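PDB 6DQX: ribonucleoside-diphosphate reductase, alpha chain from Actinobacillus ureae ATCC 25976, which probably reduces ribonucleoside diphosphates to deoxyribonucleotides as the catalytic subunit of a class Id ribonucleotide reductase. Local coordinates for residues L33-D36 / S37-F40; G352-S355 / Y356-N360. All blocks are in the same frame, centred on the assembly; numbering follows the deposited sequence.

Interaction 1: L33-D36 / S37-F40; sequences LNED and SRLF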
ATOM      1  N   LEU A  33      32.328 -15.028  22.551  1.00 21.41           N
ATOM      2  CA  LEU A  33      32.332 -15.393  21.143  1.00 21.36           C
ATOM      3  C   LEU A  33      32.761 -16.853  21.011  1.00 22.93           C
ATOM      4  O   LEU A  33      33.859 -17.161  20.554  1.00 23.37           O
ATOM      5  CB  LEU A  33      33.263 -14.449  20.384  1.00 21.50           C
ATOM      6  CG  LEU A  33      33.284 -14.486  18.860  1.00 21.04           C
ATOM      7  CD1 LEU A  33      31.886 -14.336  18.297  1.00 21.35           C
ATOM      8  CD2 LEU A  33      34.173 -13.347  18.363  1.00 21.04           C
ATOM      9  N   ASN A  34      31.884 -17.738  21.469  1.00 24.86           N
ATOM     10  CA  ASN A  34      32.127 -19.175  21.411  1.00 26.22           C
ATOM     11  C   ASN A  34      31.572 -19.703  20.086  1.00 27.20           C
ATOM     12  O   ASN A  34      31.110 -18.919  19.240  1.00 24.93           O
ATOM     13  CB  ASN A  34      31.527 -19.878  22.629  1.00 26.40           C
ATOM     14  CG  ASN A  34      30.020 -19.841  22.673  1.00 26.10           C
ATOM     15  OD1 ASN A  34      29.346 -19.319  21.788  1.00 25.50           O
ATOM     16  ND2 ASN A  34      29.471 -20.416  23.731  1.00 29.60           N
ATOM     17  N   GLU A  35      31.590 -21.020  19.905  1.00 27.91           N
ATOM     18  CA  GLU A  35      31.213 -21.592  18.618  1.00 28.65           C
ATOM     19  C   GLU A  35      29.724 -21.329  18.310  1.00 26.28           C
ATOM     20  O   GLU A  35      29.384 -21.014  17.173  1.00 23.47           O
ATOM     21  CB  GLU A  35      31.592 -23.088  18.568  1.00 33.52           C
ATOM     22  CG  GLU A  35      31.555 -23.734  17.184  1.00 36.97           C
ATOM     23  CD  GLU A  35      32.467 -23.067  16.168  1.00 41.84           C
ATOM     24  OE1 GLU A  35      32.033 -22.887  15.009  1.00 46.61           O
ATOM     25  OE2 GLU A  35      33.614 -22.712  16.513  1.00 46.08           O
ATOM     26  N   ASP A  36      28.863 -21.387  19.330  1.00 24.85           N
ATOM     27  CA  ASP A  36      27.435 -21.058  19.167  1.00 24.85           C
ATOM     28  C   ASP A  36      27.244 -19.641  18.620  1.00 23.32           C
ATOM     29  O   ASP A  36      26.495 -19.411  17.656  1.00 19.72           O
ATOM     30  CB  ASP A  36      26.690 -21.169  20.504  1.00 27.47           C
ATOM     31  CG  ASP A  36      26.561 -22.614  21.018  1.00 30.65           C
ATOM     32  OD1 ASP A  36      26.856 -23.575  20.276  1.00 31.44           O
ATOM     33  OD2 ASP A  36      26.162 -22.774  22.189  1.00 30.79           O
ATOM     34  N   SER A  37      27.938 -18.688  19.239  1.00 22.78           N
ATOM     35  CA  SER A  37      27.827 -17.286  18.826  1.00 23.07           C
ATOM     36  C   SER A  37      28.394 -17.041  17.430  1.00 22.22           C
ATOM     37  O   SER A  37      27.787 -16.334  16.632  1.00 20.99           O
ATOM     38  CB  SER A  37      28.481 -16.358  19.858  1.00 22.72           C
ATOM     39  OG  SER A  37      27.731 -16.406  21.056  1.00 22.32           O
ATOM     40  N   ARG A  38      29.544 -17.627  17.131  1.00 22.66           N
ATOM     41  CA  ARG A  38      30.114 -17.501  15.794  1.00 25.14           C
ATOM     42  C   ARG A  38      29.169 -18.019  14.731  1.00 24.75           C
ATOM     43  O   ARG A  38      28.966 -17.351  13.721  1.00 22.90           O
ATOM     44  CB  ARG A  38      31.460 -18.230  15.680  1.00 28.15           C
ATOM     45  CG  ARG A  38      32.641 -17.386  16.119  1.00 31.00           C
ATOM     46  CD  ARG A  38      33.944 -17.954  15.578  1.00 33.98           C
ATOM     47  NE  ARG A  38      34.207 -19.259  16.154  1.00 37.20           N
ATOM     48  CZ  ARG A  38      34.650 -19.480  17.393  1.00 40.18           C
ATOM     49  NH1 ARG A  38      34.898 -18.472  18.239  1.00 38.24           N
ATOM     50  NH2 ARG A  38      34.841 -20.736  17.794  1.00 42.07           N
ATOM     51  N   LEU A  39      28.598 -19.211  14.961  1.00 24.47           N
ATOM     52  CA  LEU A  39      27.633 -19.806  14.011  1.00 26.02           C
ATOM     53  C   LEU A  39      26.411 -18.939  13.835  1.00 23.89           C
ATOM     54  O   LEU A  39      25.964 -18.694  12.706  1.00 24.72           O
ATOM     55  CB  LEU A  39      27.173 -21.213  14.450  1.00 30.25           C
ATOM     56  CG  LEU A  39      27.826 -22.368  13.715  1.00 35.77           C
ATOM     57  CD1 LEU A  39      29.337 -22.282  13.840  1.00 39.84           C
ATOM     58  CD2 LEU A  39      27.302 -23.686  14.247  1.00 37.77           C
ATOM     59  N   PHE A  40      25.864 -18.481  14.951  1.00 22.33           N
ATOM     60  CA  PHE A  40      24.692 -17.603  14.919  1.00 22.26           C
ATOM     61  C   PHE A  40      24.974 -16.356  14.078  1.00 21.29           C
ATOM     62  O   PHE A  40      24.194 -15.997  13.204  1.00 22.69           O
ATOM     63  CB  PHE A  40      24.279 -17.216  16.337  1.00 23.38           C
ATOM     64  CG  PHE A  40      22.936 -16.514  16.411  1.00 24.85           C
ATOM     65  CD1 PHE A  40      21.753 -17.245  16.402  1.00 26.03           C
ATOM     66  CD2 PHE A  40      22.857 -15.129  16.464  1.00 26.09           C
ATOM     67  CE1 PHE A  40      20.512 -16.610  16.464  1.00 28.03           C
ATOM     68  CE2 PHE A  40      21.618 -14.483  16.528  1.00 26.93           C
ATOM     69  CZ  PHE A  40      20.444 -15.224  16.532  1.00 27.86           C
TER
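R38 folds back along the first turn of its helix, and its guanidinium meets E35 in a salt bridge, NH2 to OE2 at 2.7 Å. The carboxylate and guanidinium planes stand 67° apart, and the donor reaches OE2 from above the carboxylate plane, so the pair is joined by a single tilted bond and not by a flat two-pronged clasp. A bend at chi3 (-65°) turns the end of the arginine back toward the N terminus, where NH1 lies 2.9 Å from L33 O at an angle too poor for a hydrogen bond. Lower down, the aliphatic part of the same side chain packs on L33, whose CD1 is 3.8 Å from R38 CG; the two side chains cross at about a right angle. The setting is a helix N-terminus with N34 as the N-cap: its OD1 accepts from S37 N at 3.0 Å, while N34 O takes R38 N in the first backbone bond of the turn. With chi1 at 67°, N34 swings its amide over the helix end to reach that N-H. S37 itself is buried, and its OG bonds to I423 O, tying the capped turn to helix 418-423. Just before the N-cap, L33 lies against A52 and L53 of helix 52-67.

Interaction 2: G352-S355 / Y356-N360; sequences GWHS and YLQAN
The W353 indole carries the side chain of L357 over one face, one helical turn further on. L357 CD1 sits 4.0 Å from the centroid of the six-membered ring and 22° off its normal, a CH-pi contact, while CD2 lies over the same face at the outer end of the benzo ring, 3.8 Å from W353 CH2. The tryptophan, with CG trans to its backbone N (chi1 172°), lays its ring alongside the helix where the leucine can reach it. R512 adds a cation-pi contact to the indole, and NE1 donates to Q508. Next in sequence, H354 pairs in the same i to i+4 spacing with Q358: the amide lies over one face of the imidazole, with its plane 43° from the ring's, and Q358 NE2 comes within 3.5 Å of H354 CE1. Outside partners fix both groups, H354 ND1 bonding to F434 N and the Q358 amide to N452 and V493. All this belongs to the short helix 353-359, which directly follows strand 347-351 in the ribonucleotide reductase barrel domain; G352, with a positive phi, is the N-cap, and its O accepts from Y356 N at 2.9 Å. At the other end N360 leaves helical geometry and turns its amide back, ND2 donating to Y356 O at 2.9 Å. The backbone N of N360 meets that oxygen from the opposite face of the carbonyl plane, and ND2 also lies above one face of the Y356 ring, near its rim. The Y356 hydroxyl bonds to D301.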
ATOM      1  N   GLY A 352      21.454  -8.807  30.859  1.00 13.15           N
ATOM      2  CA  GLY A 352      22.157  -9.519  31.908  1.00 13.38           C
ATOM      3  C   GLY A 352      21.816  -9.064  33.311  1.00 13.24           C
ATOM      4  O   GLY A 352      22.604  -9.301  34.223  1.00 13.16           O
ATOM      5  N   TRP A 353      20.676  -8.392  33.504  1.00 12.60           N
ATOM      6  CA  TRP A 353      20.240  -7.996  34.860  1.00 12.87           C
ATOM      7  C   TRP A 353      20.099  -9.201  35.797  1.00 12.99           C
ATOM      8  O   TRP A 353      20.683  -9.227  36.888  1.00 12.82           O
ATOM      9  CB  TRP A 353      18.901  -7.271  34.765  1.00 12.99           C
ATOM     10  CG  TRP A 353      18.172  -6.926  36.046  1.00 13.51           C
ATOM     11  CD1 TRP A 353      16.844  -7.150  36.303  1.00 13.63           C
ATOM     12  CD2 TRP A 353      18.699  -6.277  37.220  1.00 13.62           C
ATOM     13  NE1 TRP A 353      16.507  -6.676  37.560  1.00 14.07           N
ATOM     14  CE2 TRP A 353      17.626  -6.128  38.135  1.00 13.63           C
ATOM     15  CE3 TRP A 353      19.958  -5.784  37.572  1.00 14.13           C
ATOM     16  CZ2 TRP A 353      17.791  -5.535  39.413  1.00 13.80           C
ATOM     17  CZ3 TRP A 353      20.118  -5.209  38.866  1.00 14.40           C
ATOM     18  CH2 TRP A 353      19.035  -5.083  39.742  1.00 13.83           C
ATOM     19  N   HIS A 354      19.326 -10.206  35.379  1.00 13.50           N
ATOM     20  CA  HIS A 354      19.137 -11.374  36.234  1.00 14.01           C
ATOM     21  C   HIS A 354      20.462 -12.121  36.433  1.00 14.78           C
ATOM     22  O   HIS A 354      20.776 -12.562  37.557  1.00 15.37           O
ATOM     23  CB  HIS A 354      18.060 -12.293  35.685  1.00 14.16           C
ATOM     24  CG  HIS A 354      17.504 -13.235  36.692  1.00 15.14           C
ATOM     25  ND1 HIS A 354      16.662 -14.271  36.349  1.00 15.33           N
ATOM     26  CD2 HIS A 354      17.639 -13.293  38.045  1.00 15.50           C
ATOM     27  CE1 HIS A 354      16.302 -14.923  37.438  1.00 15.81           C
ATOM     28  NE2 HIS A 354      16.885 -14.355  38.481  1.00 15.50           N
ATOM     29  N   SER A 355      21.262 -12.198  35.363  1.00 15.12           N
ATOM     30  CA  SER A 355      22.612 -12.728  35.469  1.00 15.25           C
ATOM     31  C   SER A 355      23.453 -12.042  36.546  1.00 15.70           C
ATOM     32  O   SER A 355      24.106 -12.726  37.342  1.00 15.34           O
ATOM     33  CB  SER A 355      23.352 -12.704  34.127  1.00 16.22           C
ATOM     34  OG  SER A 355      22.717 -13.585  33.206  1.00 15.26           O
ATOM     35  N   TYR A 356      23.471 -10.712  36.543  1.00 14.97           N
ATOM     36  CA  TYR A 356      24.177  -9.980  37.585  1.00 16.03           C
ATOM     37  C   TYR A 356      23.666 -10.374  38.980  1.00 16.11           C
ATOM     38  O   TYR A 356      24.470 -10.620  39.891  1.00 15.52           O
ATOM     39  CB  TYR A 356      24.054  -8.470  37.369  1.00 16.23           C
ATOM     40  CG  TYR A 356      24.687  -7.666  38.465  1.00 15.62           C
ATOM     41  CD1 TYR A 356      26.059  -7.499  38.515  1.00 16.10           C
ATOM     42  CD2 TYR A 356      23.919  -7.112  39.477  1.00 16.29           C
ATOM     43  CE1 TYR A 356      26.659  -6.782  39.538  1.00 15.69           C
ATOM     44  CE2 TYR A 356      24.511  -6.387  40.501  1.00 16.95           C
ATOM     45  CZ  TYR A 356      25.887  -6.232  40.527  1.00 16.47           C
ATOM     46  OH  TYR A 356      26.499  -5.512  41.538  1.00 17.83           O
ATOM     47  N   LEU A 357      22.347 -10.430  39.149  1.00 16.38           N
ATOM     48  CA  LEU A 357      21.780 -10.773  40.462  1.00 16.08           C
ATOM     49  C   LEU A 357      22.192 -12.166  40.877  1.00 16.89           C
ATOM     50  O   LEU A 357      22.613 -12.376  42.025  1.00 15.96           O
ATOM     51  CB  LEU A 357      20.269 -10.639  40.488  1.00 16.50           C
ATOM     52  CG  LEU A 357      19.773  -9.208  40.300  1.00 16.62           C
ATOM     53  CD1 LEU A 357      18.274  -9.215  40.295  1.00 15.70           C
ATOM     54  CD2 LEU A 357      20.306  -8.253  41.363  1.00 16.47           C
ATOM     55  N   GLN A 358      22.131 -13.111  39.940  1.00 16.77           N
ATOM     56  CA  GLN A 358      22.527 -14.494  40.260  1.00 18.63           C
ATOM     57  C   GLN A 358      24.006 -14.654  40.537  1.00 18.31           C
ATOM     58  O   GLN A 358      24.382 -15.439  41.428  1.00 19.76           O
ATOM     59  CB  GLN A 358      22.034 -15.473  39.189  1.00 17.89           C
ATOM     60  CG  GLN A 358      20.527 -15.673  39.274  1.00 18.25           C
ATOM     61  CD  GLN A 358      20.009 -16.642  38.217  1.00 18.52           C
ATOM     62  OE1 GLN A 358      20.696 -16.919  37.251  1.00 19.00           O
ATOM     63  NE2 GLN A 358      18.801 -17.148  38.407  1.00 18.63           N
ATOM     64  N   ALA A 359      24.850 -13.887  39.849  1.00 18.22           N
ATOM     65  CA  ALA A 359      26.288 -13.926  40.108  1.00 19.14           C
ATOM     66  C   ALA A 359      26.606 -13.455  41.525  1.00 19.56           C
ATOM     67  O   ALA A 359      27.658 -13.810  42.064  1.00 21.04           O
ATOM     68  CB  ALA A 359      27.056 -13.073  39.110  1.00 19.52           C
ATOM     69  N   ASN A 360      25.734 -12.623  42.082  1.00 18.44           N
ATOM     70  CA  ASN A 360      25.867 -12.102  43.453  1.00 20.05           C
ATOM     71  C   ASN A 360      24.988 -12.776  44.487  1.00 19.11           C
ATOM     72  O   ASN A 360      24.889 -12.297  45.620  1.00 19.16           O
ATOM     73  CB  ASN A 360      25.624 -10.588  43.424  1.00 20.14           C
ATOM     74  CG  ASN A 360      26.772  -9.860  42.787  1.00 22.14           C
ATOM     75  OD1 ASN A 360      27.748  -9.536  43.470  1.00 24.05           O
ATOM     76  ND2 ASN A 360      26.699  -9.628  41.466  1.00 19.96           N
TER

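Overall arrangement
Followed from the N terminus, the chain forms interaction 1 at the start of helix 35-44 and, more than three hundred residues later, interaction 2 along helix 353-359. Each lies within one continuous stretch, so neither closes a long loop; they stand in series, without nesting or crossing. Their centres are 22 Å apart and their nearest atoms about 13 Å, with no touch. Interaction 1 sits at the periphery, where the N-terminal helix meets helices 52-67 and 418-423. Interaction 2 is buried, joining the end of strand 347-351 to helices 367-395 and 453-461. In interaction 1 the buried L33 and S37 face the fold, whereas in interaction 2 most of the helix is enclosed.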